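Local coordinates for protein putative nucleotide sugar epimerase/ dehydratase (Bordetella bronchiseptica, PDB 2Q1S) that binds NADH in a Rossmann fold and is probably a nucleotide-sugar epimerase or dehydratase of the short-chain dehydrogenase/reductase type, acting in lipopolysaccharide O-antigen biosynthesis, at residues Thr33-Val38 / Tyr102-Ala107; Gln59-Asp64 / Arg81-Ser86; Ser86-Ala91 / Thr127-Lys132. All blocks are in the same frame, centred on the assembly; numbering follows the deposited sequence. Where two conformers were deposited one is given.

Contact 1. Residues Thr33-Val38 / Tyr102-Ala107; sequences TNVMVV and YVFHLA. With NAI (1,4-dihydronicotinamide adenine dinucleotide), chain B.
Met36 and Phe104 show how a parallel pair of strands in a Rossmann fold spends its backbone polar groups. Met36 N donates to Tyr102 O at 3.0 Å, and Met36 O accepts from Phe104 N at 2.8 Å, an almost straight bond (175° at the hydrogen). The pattern runs on as Phe104 O takes Val38 N and Val38 O takes Leu106 N; a weak bond from Tyr102 N to Asn34 O begins it. Several acceptors also receive a CA-H, as where Val35 CA lies 3.3 Å from Tyr102 O.

Between the side chains the tightest meeting is that of Val35 CG1, 3.4 Å from Phe104 CD1 and lying in the ring plane at its edge. This branch stands anti to the backbone N (chi1 178°), beside the carbonyl carbon, which directs it to the ring of Phe104, two residues beyond Tyr102, the partner of Val35 in the register. On the other face of the sheet, His105 NE2 is satisfied by Thr130 OG1, whereas the buried His105 ND1, 3.8 Å from Val38 CG1, has no polar partner in the model.

Past the strand ends, O3D of the NADH has two possible acceptors, Leu106 O and Ala107 O, both weak, and Ala107 CB lies 3.6 Å from C4A of the adenine. Helix 43-54 packs on Val35, Val37 and Phe104, while strands 59-63 and 145-151 flank the pair within the sheet.

Contact 2. Residues Gln59-Asp64 / Arg81-Ser86; sequences QVHVVD and RFSETS. With NAI (1,4-dihydronicotinamide adenine dinucleotide), chain B.
The imidazole of His61, on a strand of the parallel Rossmann sheet, lies between two layers: the guanidinium of Arg81 is stacked flat on one face, its plane only 4° from that of the ring and the centres 4.0 Å apart, and Val63 CG2 packs against the opposite face near the rim. Arg81 CD adds a CH-pi contact on the guanidinium side. At the ring's edge, in plane, sit Arg81 O and Ser83 OG, the latter joined to His61 NE2 by a 2.8 Å hydrogen bond; ND1 bonds to Tyr100 OH, so both ring nitrogens are engaged and the rotation of the imidazole is fixed. The extended Arg81 chain, with CG anti to the backbone N (chi1 173°), runs alongside His61 and brings the two planes together.

The two strands are neighbours in the sheet, with Val62 bonded through N to Arg81 O and through O to Ser83 N. Across the sheet from His61, the Phe82 ring has Asp64 CB in plane at its edge and Glu84 N over the centre of one face; its CD1 meets Val62 CG1 at 3.7 Å.

At the carboxyl ends the pair opens onto the cofactor. An acidic residue after the second strand of such folds characteristically binds the adenosine ribose, and Asp64 does so here: its carboxylate is steadied by Leu66 N at OD1 and Ala41 N at OD2. The two oxygens divide the ribose hydroxyls between them, OD1 accepting from O2B of the NADH at 2.7 Å and OD2 from O3B at 2.6 Å.

Contact 3. Residues Ser86-Ala91 / Thr127-Lys132; sequences SITDDA and TLTTLK. With NAI (1,4-dihydronicotinamide adenine dinucleotide), chain B.
Lys132 reaches from its helix in the Rossmann fold to hold two acceptors at once, the carbonyl of Thr88 in a turn and the carboxylate of Asp90, the first residue of the helix that follows. NZ donates to Thr88 O at 2.7 Å, in the carbonyl plane, and forms a salt bridge with Asp90 OD1, which it meets from above the carboxylate plane. A bend at chi3 (75°) turns the end of the lysine toward this pair of oxygens.

The type I beta turn from Ser86 to Asp89 leads from strand 80-83 into helix 90-95, and Asp89 is the N-cap of that helix, its OD2 accepting from Leu92 N. Next to these polar bonds the packing is apolar: Thr88 CG2 lies 3.7 Å from Thr129 CA, and Ile87 CG2 meets Thr129 CG2 where the two side chains cross at about a right angle. Thr88 OG1 accepts a hydrogen bond from Ser86 OG and is also hydrogen-bonded to Glu124 OE2. The start of helix 128-137 lies at the subunit interface, where His123 of the second subunit packs on Leu128 and Leu120 of that subunit on Lys132.

The turn also holds the adenine of NADH. Ser86 OG accepts from N6A at 2.8 Å, Ile87 N donates to N1A in a nearly straight bond (170°), and Thr129 CG2 of the facing helix lies 3.6 Å from N6A.

Overall arrangement
The three contacts show how a Rossmann domain brings distant stretches of chain to one cofactor. Contacts 1 and 2, their centres about 9 Å apart, share a sheet in which strands 34-38 and 59-63 are neighbours, so the order across it is 102-105, 34-38, 59-63, 80-83, all parallel. Along the chain, contact 2 falls wholly between the two halves of contact 1. Contact 3 takes up at Ser86, where contact 2 ends, and its segments alternate with those of contact 1; its centre is about 14 Å from contact 1's and about 13 Å from contact 2's. All three touch NADH, contact 3 joining the turn after strand 80-83, and the start of helix 90-95, to helix 128-137.

Contact 1. Residues Thr33-Val38 / Tyr102-Ala107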
loop_
_atom_site.group_PDB
_atom_site.type_symbol
_atom_site.label_atom_id
_atom_site.label_comp_id
_atom_site.label_asym_id
_atom_site.label_seq_id
_atom_site.Cartn_x
_atom_site.Cartn_y
_atom_site.Cartn_z
ATOM N N THR A 33 -13.867 29.729 5.082
ATOM C CA THR A 33 -12.662 28.967 5.354
ATOM C C THR A 33 -11.713 28.889 4.141
ATOM O O THR A 33 -12.097 29.230 3.005
ATOM C CB THR A 33 -12.997 27.538 5.820
ATOM O OG1 THR A 33 -13.691 26.853 4.770
ATOM C CG2 THR A 33 -13.826 27.571 7.145
ATOM N N ASN A 34 -10.472 28.443 4.381
ATOM C CA ASN A 34 -9.516 28.177 3.310
ATOM C C ASN A 34 -9.467 26.667 3.062
ATOM O O ASN A 34 -9.308 25.887 4.003
ATOM C CB ASN A 34 -8.121 28.674 3.682
ATOM C CG ASN A 34 -7.994 30.199 3.620
ATOM O OD1 ASN A 34 -8.905 30.885 3.172
ATOM N ND2 ASN A 34 -6.872 30.717 4.093
ATOM N N VAL A 35 -9.629 26.280 1.806
ATOM C CA VAL A 35 -9.737 24.844 1.500
ATOM C C VAL A 35 -8.793 24.459 0.386
ATOM O O VAL A 35 -8.584 25.236 -0.525
ATOM C CB VAL A 35 -11.192 24.479 1.094
ATOM C CG1 VAL A 35 -11.327 22.963 0.725
ATOM C CG2 VAL A 35 -12.197 24.917 2.145
ATOM N N MET A 36 -8.171 23.281 0.506
ATOM C CA MET A 36 -7.428 22.729 -0.637
ATOM C C MET A 36 -8.224 21.547 -1.208
ATOM O O MET A 36 -8.764 20.750 -0.442
ATOM C CB MET A 36 -6.033 22.318 -0.191
ATOM C CG MET A 36 -5.226 21.640 -1.275
ATOM S SD MET A 36 -3.758 20.794 -0.642
ATOM C CE MET A 36 -2.700 22.132 -0.903
ATOM N N VAL A 37 -8.321 21.482 -2.537
ATOM C CA VAL A 37 -8.917 20.325 -3.200
ATOM C C VAL A 37 -7.868 19.732 -4.135
ATOM O O VAL A 37 -7.587 20.257 -5.190
ATOM C CB VAL A 37 -10.252 20.650 -3.931
ATOM C CG1 VAL A 37 -10.906 19.374 -4.498
ATOM C CG2 VAL A 37 -11.248 21.324 -2.973
ATOM N N VAL A 38 -7.245 18.641 -3.670
ATOM C CA VAL A 38 -6.262 17.902 -4.491
ATOM C C VAL A 38 -7.114 17.072 -5.463
ATOM O O VAL A 38 -8.054 16.403 -5.008
ATOM C CB VAL A 38 -5.363 17.040 -3.572
ATOM C CG1 VAL A 38 -4.312 16.271 -4.443
ATOM C CG2 VAL A 38 -4.709 17.927 -2.502
ATOM N N TYR A 102 -9.473 23.059 5.729
ATOM C CA TYR A 102 -9.922 21.751 5.210
ATOM C C TYR A 102 -9.142 21.383 4.016
ATOM O O TYR A 102 -8.752 22.233 3.206
ATOM C CB TYR A 102 -11.425 21.767 4.875
ATOM C CG TYR A 102 -12.278 22.021 6.083
ATOM C CD1 TYR A 102 -12.571 20.990 6.982
ATOM C CD2 TYR A 102 -12.765 23.312 6.389
ATOM C CE1 TYR A 102 -13.313 21.195 8.122
ATOM C CE2 TYR A 102 -13.516 23.549 7.538
ATOM C CZ TYR A 102 -13.825 22.484 8.425
ATOM O OH TYR A 102 -14.567 22.700 9.574
ATOM N N VAL A 103 -8.836 20.089 3.920
ATOM C CA VAL A 103 -8.219 19.542 2.714
ATOM C C VAL A 103 -9.074 18.390 2.241
ATOM O O VAL A 103 -9.485 17.577 3.034
ATOM C CB VAL A 103 -6.750 19.025 2.996
ATOM C CG1 VAL A 103 -6.187 18.177 1.828
ATOM C CG2 VAL A 103 -5.832 20.173 3.340
ATOM N N PHE A 104 -9.406 18.393 0.961
ATOM C CA PHE A 104 -10.099 17.259 0.297
ATOM C C PHE A 104 -9.106 16.620 -0.651
ATOM O O PHE A 104 -8.602 17.285 -1.510
ATOM C CB PHE A 104 -11.327 17.748 -0.477
ATOM C CG PHE A 104 -12.394 18.341 0.398
ATOM C CD1 PHE A 104 -12.360 19.702 0.753
ATOM C CD2 PHE A 104 -13.408 17.549 0.943
ATOM C CE1 PHE A 104 -13.336 20.271 1.571
ATOM C CE2 PHE A 104 -14.419 18.113 1.745
ATOM C CZ PHE A 104 -14.357 19.482 2.094
ATOM N N HIS A 105 -8.787 15.329 -0.422
ATOM C CA HIS A 105 -7.852 14.626 -1.273
ATOM C C HIS A 105 -8.595 13.671 -2.209
ATOM O O HIS A 105 -9.049 12.577 -1.734
ATOM C CB HIS A 105 -6.829 13.891 -0.380
ATOM C CG HIS A 105 -5.931 13.010 -1.176
ATOM N ND1 HIS A 105 -5.605 13.279 -2.482
ATOM C CD2 HIS A 105 -5.358 11.820 -0.872
ATOM C CE1 HIS A 105 -4.841 12.298 -2.960
ATOM N NE2 HIS A 105 -4.682 11.404 -1.993
ATOM N N LEU A 106 -8.854 14.175 -3.423
ATOM C CA LEU A 106 -9.636 13.452 -4.447
ATOM C C LEU A 106 -8.827 12.909 -5.599
ATOM O O LEU A 106 -9.385 12.349 -6.536
ATOM C CB LEU A 106 -10.800 14.325 -4.990
ATOM C CG LEU A 106 -11.588 15.067 -3.913
ATOM C CD1 LEU A 106 -12.632 15.935 -4.661
ATOM C CD2 LEU A 106 -12.230 14.154 -2.932
ATOM N N ALA A 107 -7.516 13.151 -5.644
ATOM C CA ALA A 107 -6.733 12.710 -6.777
ATOM C C ALA A 107 -6.748 11.156 -6.847
ATOM O O ALA A 107 -6.879 10.425 -5.851
ATOM C CB ALA A 107 -5.346 13.244 -6.713
HETATM P PA NAI B . -11.234 12.127 -11.927
HETATM O O1A NAI B . -10.212 11.352 -12.679
HETATM O O2A NAI B . -12.193 13.055 -12.709
HETATM O O5B NAI B . -10.606 12.939 -10.774
HETATM C C5B NAI B . -9.296 12.725 -10.238
HETATM C C4B NAI B . -8.443 13.973 -10.385
HETATM O O4B NAI B . -7.142 13.697 -9.878
HETATM C C3B NAI B . -8.284 14.375 -11.875
HETATM O O3B NAI B . -8.620 15.763 -12.042
HETATM C C2B NAI B . -6.794 14.183 -12.120
HETATM O O2B NAI B . -6.154 15.077 -13.082
HETATM C C1B NAI B . -6.213 14.412 -10.723
HETATM N N9A NAI B . -4.872 13.890 -10.526
HETATM C C8A NAI B . -4.360 12.716 -11.006
HETATM N N7A NAI B . -3.107 12.575 -10.569
HETATM C C5A NAI B . -2.773 13.640 -9.786
HETATM C C6A NAI B . -1.605 14.106 -9.027
HETATM N N6A NAI B . -0.457 13.422 -8.964
HETATM N N1A NAI B . -1.673 15.290 -8.341
HETATM C C2A NAI B . -2.830 16.005 -8.398
HETATM N N3A NAI B . -3.953 15.668 -9.052
HETATM C C4A NAI B . -3.993 14.487 -9.765
HETATM O O3 NAI B . -12.104 10.996 -11.204
HETATM P PN NAI B . -13.298 11.153 -10.112
HETATM O O1N NAI B . -14.343 10.200 -10.411
HETATM O O2N NAI B . -13.533 12.634 -9.958
HETATM O O5D NAI B . -12.513 10.696 -8.748
HETATM C C5D NAI B . -12.379 11.569 -7.613
HETATM C C4D NAI B . -12.040 10.691 -6.407
HETATM O O4D NAI B . -13.141 9.859 -6.127
HETATM C C3D NAI B . -10.899 9.712 -6.686
HETATM O O3D NAI B . -10.078 9.670 -5.512
HETATM C C2D NAI B . -11.588 8.407 -6.945
HETATM O O2D NAI B . -10.726 7.280 -6.633
HETATM C C1D NAI B . -12.758 8.474 -6.004
HETATM N N1N NAI B . -13.862 7.630 -6.379
HETATM C C2N NAI B . -14.684 7.917 -7.441
HETATM C C3N NAI B . -15.759 7.092 -7.759
HETATM C C7N NAI B . -16.674 7.385 -8.945
HETATM O O7N NAI B . -17.609 6.631 -9.152
HETATM N N7N NAI B . -16.400 8.493 -9.679
HETATM C C4N NAI B . -16.059 5.967 -6.945
HETATM C C5N NAI B . -15.208 5.723 -5.828
HETATM C C6N NAI B . -14.150 6.588 -5.557
#

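Contact 2. Residues Gln59-Asp64 / Arg81-Ser86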
loop_
_atom_site.group_PDB
_atom_site.type_symbol
_atom_site.label_atom_id
_atom_site.label_comp_id
_atom_site.label_asym_id
_atom_site.label_seq_id
_atom_site.Cartn_x
_atom_site.Cartn_y
_atom_site.Cartn_z
ATOM N N GLN A 59 -11.267 30.767 0.246
ATOM C CA GLN A 59 -10.292 30.442 -0.782
ATOM C C GLN A 59 -10.376 28.956 -1.073
ATOM O O GLN A 59 -10.583 28.168 -0.150
ATOM C CB GLN A 59 -8.873 30.789 -0.317
ATOM C CG GLN A 59 -8.536 32.298 -0.229
ATOM C CD GLN A 59 -7.108 32.567 0.230
ATOM O OE1 GLN A 59 -6.383 31.652 0.626
ATOM N NE2 GLN A 59 -6.699 33.828 0.175
ATOM N N VAL A 60 -10.232 28.596 -2.340
ATOM C CA VAL A 60 -10.030 27.181 -2.729
ATOM C C VAL A 60 -8.711 27.069 -3.521
ATOM O O VAL A 60 -8.530 27.754 -4.539
ATOM C CB VAL A 60 -11.164 26.605 -3.585
ATOM C CG1 VAL A 60 -10.919 25.086 -3.807
ATOM C CG2 VAL A 60 -12.516 26.810 -2.957
ATOM N N HIS A 61 -7.784 26.236 -3.022
ATOM C CA HIS A 61 -6.530 25.944 -3.719
ATOM C C HIS A 61 -6.700 24.594 -4.404
ATOM O O HIS A 61 -6.764 23.559 -3.718
ATOM C CB HIS A 61 -5.378 25.888 -2.721
ATOM C CG HIS A 61 -4.030 25.721 -3.347
ATOM N ND1 HIS A 61 -2.908 25.455 -2.593
ATOM C CD2 HIS A 61 -3.624 25.740 -4.635
ATOM C CE1 HIS A 61 -1.858 25.372 -3.389
ATOM N NE2 HIS A 61 -2.263 25.544 -4.636
ATOM N N VAL A 62 -6.884 24.626 -5.710
ATOM C CA VAL A 62 -6.990 23.403 -6.525
ATOM C C VAL A 62 -5.574 22.992 -6.942
ATOM O O VAL A 62 -4.819 23.779 -7.494
ATOM C CB VAL A 62 -7.897 23.629 -7.771
ATOM C CG1 VAL A 62 -7.783 22.446 -8.770
ATOM C CG2 VAL A 62 -9.376 23.866 -7.338
ATOM N N VAL A 63 -5.237 21.732 -6.617
ATOM C CA VAL A 63 -3.936 21.207 -7.057
ATOM C C VAL A 63 -4.291 20.056 -7.979
ATOM O O VAL A 63 -4.926 19.097 -7.490
ATOM C CB VAL A 63 -3.133 20.649 -5.856
ATOM C CG1 VAL A 63 -1.836 20.058 -6.403
ATOM C CG2 VAL A 63 -2.811 21.814 -4.859
ATOM N N ASP A 64 -3.976 20.170 -9.262
ATOM C CA ASP A 64 -4.390 19.120 -10.191
ATOM C C ASP A 64 -3.455 19.146 -11.389
ATOM O O ASP A 64 -3.217 20.206 -11.975
ATOM C CB ASP A 64 -5.854 19.334 -10.605
ATOM C CG ASP A 64 -6.488 18.088 -11.143
ATOM O OD1 ASP A 64 -5.919 17.586 -12.173
ATOM O OD2 ASP A 64 -7.525 17.689 -10.614
ATOM N N ARG A 81 -7.335 29.494 -6.452
ATOM C CA ARG A 81 -5.932 29.422 -6.870
ATOM C C ARG A 81 -5.743 28.041 -7.512
ATOM O O ARG A 81 -6.138 27.029 -6.938
ATOM C CB ARG A 81 -5.004 29.581 -5.668
ATOM C CG ARG A 81 -3.547 29.354 -5.979
ATOM C CD ARG A 81 -2.720 29.195 -4.722
ATOM N NE ARG A 81 -1.319 28.914 -5.044
ATOM C CZ ARG A 81 -0.379 28.599 -4.155
ATOM N NH1 ARG A 81 -0.672 28.509 -2.859
ATOM N NH2 ARG A 81 0.865 28.371 -4.573
ATOM N N PHE A 82 -5.154 28.005 -8.700
ATOM C CA PHE A 82 -4.918 26.726 -9.376
ATOM C C PHE A 82 -3.427 26.441 -9.580
ATOM O O PHE A 82 -2.724 27.163 -10.325
ATOM C CB PHE A 82 -5.693 26.689 -10.705
ATOM C CG PHE A 82 -5.428 25.460 -11.565
ATOM C CD1 PHE A 82 -5.518 24.184 -11.048
ATOM C CD2 PHE A 82 -5.141 25.608 -12.914
ATOM C CE1 PHE A 82 -5.291 23.069 -11.853
ATOM C CE2 PHE A 82 -4.910 24.490 -13.735
ATOM C CZ PHE A 82 -4.972 23.225 -13.199
ATOM N N SER A 83 -2.969 25.353 -8.939
ATOM C CA SER A 83 -1.624 24.826 -9.156
ATOM C C SER A 83 -1.709 23.612 -10.084
ATOM O O SER A 83 -2.187 22.544 -9.692
ATOM C CB SER A 83 -0.919 24.454 -7.842
ATOM O OG SER A 83 -0.788 25.582 -6.972
ATOM N N GLU A 84 -1.282 23.816 -11.329
ATOM C CA GLU A 84 -1.315 22.784 -12.369
ATOM C C GLU A 84 -0.044 21.941 -12.205
ATOM O O GLU A 84 0.918 22.011 -13.000
ATOM C CB GLU A 84 -1.411 23.407 -13.780
ATOM C CG GLU A 84 -1.557 22.300 -14.842
ATOM C CD GLU A 84 -1.786 22.799 -16.241
ATOM O OE1 GLU A 84 -2.192 23.979 -16.440
ATOM O OE2 GLU A 84 -1.521 22.015 -17.184
ATOM N N THR A 85 -0.093 21.108 -11.167
ATOM C CA THR A 85 1.092 20.489 -10.662
ATOM C C THR A 85 0.644 19.232 -9.935
ATOM O O THR A 85 -0.410 19.194 -9.291
ATOM C CB THR A 85 1.794 21.414 -9.643
ATOM O OG1 THR A 85 2.146 22.659 -10.272
ATOM C CG2 THR A 85 3.087 20.780 -9.161
ATOM N N SER A 86 1.449 18.166 -10.044
ATOM C CA SER A 86 1.211 16.975 -9.210
ATOM C C SER A 86 1.372 17.249 -7.702
ATOM O O SER A 86 2.321 17.921 -7.312
ATOM C CB SER A 86 2.166 15.839 -9.611
ATOM O OG SER A 86 2.038 14.749 -8.699
HETATM P PA NAI B . -11.234 12.127 -11.927
HETATM O O1A NAI B . -10.212 11.352 -12.679
HETATM O O2A NAI B . -12.193 13.055 -12.709
HETATM O O5B NAI B . -10.606 12.939 -10.774
HETATM C C5B NAI B . -9.296 12.725 -10.238
HETATM C C4B NAI B . -8.443 13.973 -10.385
HETATM O O4B NAI B . -7.142 13.697 -9.878
HETATM C C3B NAI B . -8.284 14.375 -11.875
HETATM O O3B NAI B . -8.620 15.763 -12.042
HETATM C C2B NAI B . -6.794 14.183 -12.120
HETATM O O2B NAI B . -6.154 15.077 -13.082
HETATM C C1B NAI B . -6.213 14.412 -10.723
HETATM N N9A NAI B . -4.872 13.890 -10.526
HETATM C C8A NAI B . -4.360 12.716 -11.006
HETATM N N7A NAI B . -3.107 12.575 -10.569
HETATM C C5A NAI B . -2.773 13.640 -9.786
HETATM C C6A NAI B . -1.605 14.106 -9.027
HETATM N N6A NAI B . -0.457 13.422 -8.964
HETATM N N1A NAI B . -1.673 15.290 -8.341
HETATM C C2A NAI B . -2.830 16.005 -8.398
HETATM N N3A NAI B . -3.953 15.668 -9.052
HETATM C C4A NAI B . -3.993 14.487 -9.765
HETATM O O3 NAI B . -12.104 10.996 -11.204
HETATM P PN NAI B . -13.298 11.153 -10.112
HETATM O O1N NAI B . -14.343 10.200 -10.411
HETATM O O2N NAI B . -13.533 12.634 -9.958
HETATM O O5D NAI B . -12.513 10.696 -8.748
HETATM C C5D NAI B . -12.379 11.569 -7.613
HETATM C C4D NAI B . -12.040 10.691 -6.407
HETATM O O4D NAI B . -13.141 9.859 -6.127
HETATM C C3D NAI B . -10.899 9.712 -6.686
HETATM O O3D NAI B . -10.078 9.670 -5.512
HETATM C C2D NAI B . -11.588 8.407 -6.945
HETATM O O2D NAI B . -10.726 7.280 -6.633
HETATM C C1D NAI B . -12.758 8.474 -6.004
HETATM N N1N NAI B . -13.862 7.630 -6.379
HETATM C C2N NAI B . -14.684 7.917 -7.441
HETATM C C3N NAI B . -15.759 7.092 -7.759
HETATM C C7N NAI B . -16.674 7.385 -8.945
HETATM O O7N NAI B . -17.609 6.631 -9.152
HETATM N N7N NAI B . -16.400 8.493 -9.679
HETATM C C4N NAI B . -16.059 5.967 -6.945
HETATM C C5N NAI B . -15.208 5.723 -5.828
HETATM C C6N NAI B . -14.150 6.588 -5.557
#

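Contact 3. Residues Ser86-Ala91 / Thr127-Lys132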
loop_
_atom_site.group_PDB
_atom_site.type_symbol
_atom_site.label_atom_id
_atom_site.label_comp_id
_atom_site.label_asym_id
_atom_site.label_seq_id
_atom_site.Cartn_x
_atom_site.Cartn_y
_atom_site.Cartn_z
ATOM N N SER A 86 1.449 18.166 -10.044
ATOM C CA SER A 86 1.211 16.975 -9.210
ATOM C C SER A 86 1.372 17.249 -7.702
ATOM O O SER A 86 2.321 17.921 -7.312
ATOM C CB SER A 86 2.166 15.839 -9.611
ATOM O OG SER A 86 2.038 14.749 -8.699
ATOM N N ILE A 87 0.488 16.699 -6.899
ATOM C CA ILE A 87 0.633 16.744 -5.443
ATOM C C ILE A 87 1.870 16.013 -4.930
ATOM O O ILE A 87 2.272 16.190 -3.763
ATOM C CB ILE A 87 -0.654 16.299 -4.722
ATOM C CG1 ILE A 87 -0.631 16.741 -3.273
ATOM C CG2 ILE A 87 -0.804 14.773 -4.739
ATOM C CD1 ILE A 87 -0.588 18.294 -3.051
ATOM N N THR A 88 2.468 15.152 -5.762
ATOM C CA THR A 88 3.766 14.543 -5.379
ATOM C C THR A 88 4.985 15.418 -5.615
ATOM O O THR A 88 6.123 15.044 -5.293
ATOM C CB THR A 88 3.986 13.174 -6.075
ATOM O OG1 THR A 88 4.181 13.412 -7.482
ATOM C CG2 THR A 88 2.793 12.280 -5.812
ATOM N N ASP A 89 4.779 16.589 -6.204
ATOM C CA ASP A 89 5.917 17.454 -6.499
ATOM C C ASP A 89 6.598 18.013 -5.228
ATOM O O ASP A 89 5.956 18.649 -4.393
ATOM C CB ASP A 89 5.491 18.593 -7.443
ATOM C CG ASP A 89 6.653 19.488 -7.825
ATOM O OD1 ASP A 89 7.507 19.066 -8.637
ATOM O OD2 ASP A 89 6.751 20.599 -7.267
ATOM N N ASP A 90 7.890 17.754 -5.057
ATOM C CA ASP A 90 8.579 18.159 -3.822
ATOM C C ASP A 90 8.556 19.669 -3.575
ATOM O O ASP A 90 8.293 20.095 -2.460
ATOM C CB ASP A 90 10.025 17.660 -3.825
ATOM C CG ASP A 90 10.110 16.148 -3.611
ATOM O OD1 ASP A 90 9.155 15.581 -3.010
ATOM O OD2 ASP A 90 11.130 15.561 -4.042
ATOM N N ALA A 91 8.812 20.452 -4.609
ATOM C CA ALA A 91 8.774 21.912 -4.464
ATOM C C ALA A 91 7.395 22.377 -4.040
ATOM O O ALA A 91 7.257 23.198 -3.105
ATOM C CB ALA A 91 9.162 22.567 -5.770
ATOM N N THR A 127 -1.096 6.156 -5.089
ATOM C CA THR A 127 -0.613 5.718 -3.786
ATOM C C THR A 127 0.307 6.790 -3.214
ATOM O O THR A 127 0.103 7.247 -2.066
ATOM C CB THR A 127 0.145 4.369 -3.873
ATOM O OG1 THR A 127 -0.797 3.311 -4.170
ATOM C CG2 THR A 127 0.819 3.983 -2.536
ATOM N N LEU A 128 1.298 7.179 -3.996
ATOM C CA LEU A 128 2.306 8.105 -3.471
ATOM C C LEU A 128 1.717 9.485 -3.204
ATOM O O LEU A 128 2.188 10.199 -2.322
ATOM C CB LEU A 128 3.499 8.150 -4.431
ATOM C CG LEU A 128 4.675 9.004 -4.016
ATOM C CD1 LEU A 128 5.422 8.377 -2.805
ATOM C CD2 LEU A 128 5.600 9.195 -5.198
ATOM N N THR A 129 0.678 9.810 -3.962
ATOM C CA THR A 129 -0.039 11.092 -3.764
ATOM C C THR A 129 -0.474 11.212 -2.288
ATOM O O THR A 129 -0.188 12.222 -1.620
ATOM C CB THR A 129 -1.307 11.071 -4.636
ATOM O OG1 THR A 129 -1.921 9.769 -4.519
ATOM C CG2 THR A 129 -0.982 11.377 -6.065
ATOM N N THR A 130 -1.165 10.205 -1.766
ATOM C CA THR A 130 -1.668 10.247 -0.404
ATOM C C THR A 130 -0.548 10.338 0.627
ATOM O O THR A 130 -0.606 11.141 1.579
ATOM C CB THR A 130 -2.549 9.027 -0.135
ATOM O OG1 THR A 130 -3.540 8.963 -1.174
ATOM C CG2 THR A 130 -3.229 9.140 1.234
ATOM N N LEU A 131 0.474 9.494 0.462
ATOM C CA LEU A 131 1.570 9.460 1.432
ATOM C C LEU A 131 2.289 10.829 1.484
ATOM O O LEU A 131 2.536 11.341 2.591
ATOM C CB LEU A 131 2.559 8.338 1.016
ATOM C CG LEU A 131 3.704 8.243 2.027
ATOM C CD1 LEU A 131 3.205 7.929 3.433
ATOM C CD2 LEU A 131 4.695 7.168 1.514
ATOM N N LYS A 132 2.672 11.370 0.334
ATOM C CA LYS A 132 3.434 12.623 0.322
ATOM C C LYS A 132 2.577 13.787 0.837
ATOM O O LYS A 132 3.080 14.662 1.539
ATOM C CB LYS A 132 4.024 12.915 -1.037
ATOM C CG LYS A 132 5.049 11.824 -1.427
ATOM C CD LYS A 132 5.821 12.182 -2.685
ATOM C CE LYS A 132 6.904 13.251 -2.494
ATOM N NZ LYS A 132 7.698 13.505 -3.726
HETATM P PA NAI B . -11.234 12.127 -11.927
HETATM O O1A NAI B . -10.212 11.352 -12.679
HETATM O O2A NAI B . -12.193 13.055 -12.709
HETATM O O5B NAI B . -10.606 12.939 -10.774
HETATM C C5B NAI B . -9.296 12.725 -10.238
HETATM C C4B NAI B . -8.443 13.973 -10.385
HETATM O O4B NAI B . -7.142 13.697 -9.878
HETATM C C3B NAI B . -8.284 14.375 -11.875
HETATM O O3B NAI B . -8.620 15.763 -12.042
HETATM C C2B NAI B . -6.794 14.183 -12.120
HETATM O O2B NAI B . -6.154 15.077 -13.082
HETATM C C1B NAI B . -6.213 14.412 -10.723
HETATM N N9A NAI B . -4.872 13.890 -10.526
HETATM C C8A NAI B . -4.360 12.716 -11.006
HETATM N N7A NAI B . -3.107 12.575 -10.569
HETATM C C5A NAI B . -2.773 13.640 -9.786
HETATM C C6A NAI B . -1.605 14.106 -9.027
HETATM N N6A NAI B . -0.457 13.422 -8.964
HETATM N N1A NAI B . -1.673 15.290 -8.341
HETATM C C2A NAI B . -2.830 16.005 -8.398
HETATM N N3A NAI B . -3.953 15.668 -9.052
HETATM C C4A NAI B . -3.993 14.487 -9.765
HETATM O O3 NAI B . -12.104 10.996 -11.204
HETATM P PN NAI B . -13.298 11.153 -10.112
HETATM O O1N NAI B . -14.343 10.200 -10.411
HETATM O O2N NAI B . -13.533 12.634 -9.958
HETATM O O5D NAI B . -12.513 10.696 -8.748
HETATM C C5D NAI B . -12.379 11.569 -7.613
HETATM C C4D NAI B . -12.040 10.691 -6.407
HETATM O O4D NAI B . -13.141 9.859 -6.127
HETATM C C3D NAI B . -10.899 9.712 -6.686
HETATM O O3D NAI B . -10.078 9.670 -5.512
HETATM C C2D NAI B . -11.588 8.407 -6.945
HETATM O O2D NAI B . -10.726 7.280 -6.633
HETATM C C1D NAI B . -12.758 8.474 -6.004
HETATM N N1N NAI B . -13.862 7.630 -6.379
HETATM C C2N NAI B . -14.684 7.917 -7.441
HETATM C C3N NAI B . -15.759 7.092 -7.759
HETATM C C7N NAI B . -16.674 7.385 -8.945
HETATM O O7N NAI B . -17.609 6.631 -9.152
HETATM N N7N NAI B . -16.400 8.493 -9.679
HETATM C C4N NAI B . -16.059 5.967 -6.945
HETATM C C5N NAI B . -15.208 5.723 -5.828
HETATM C C6N NAI B . -14.150 6.588 -5.557
#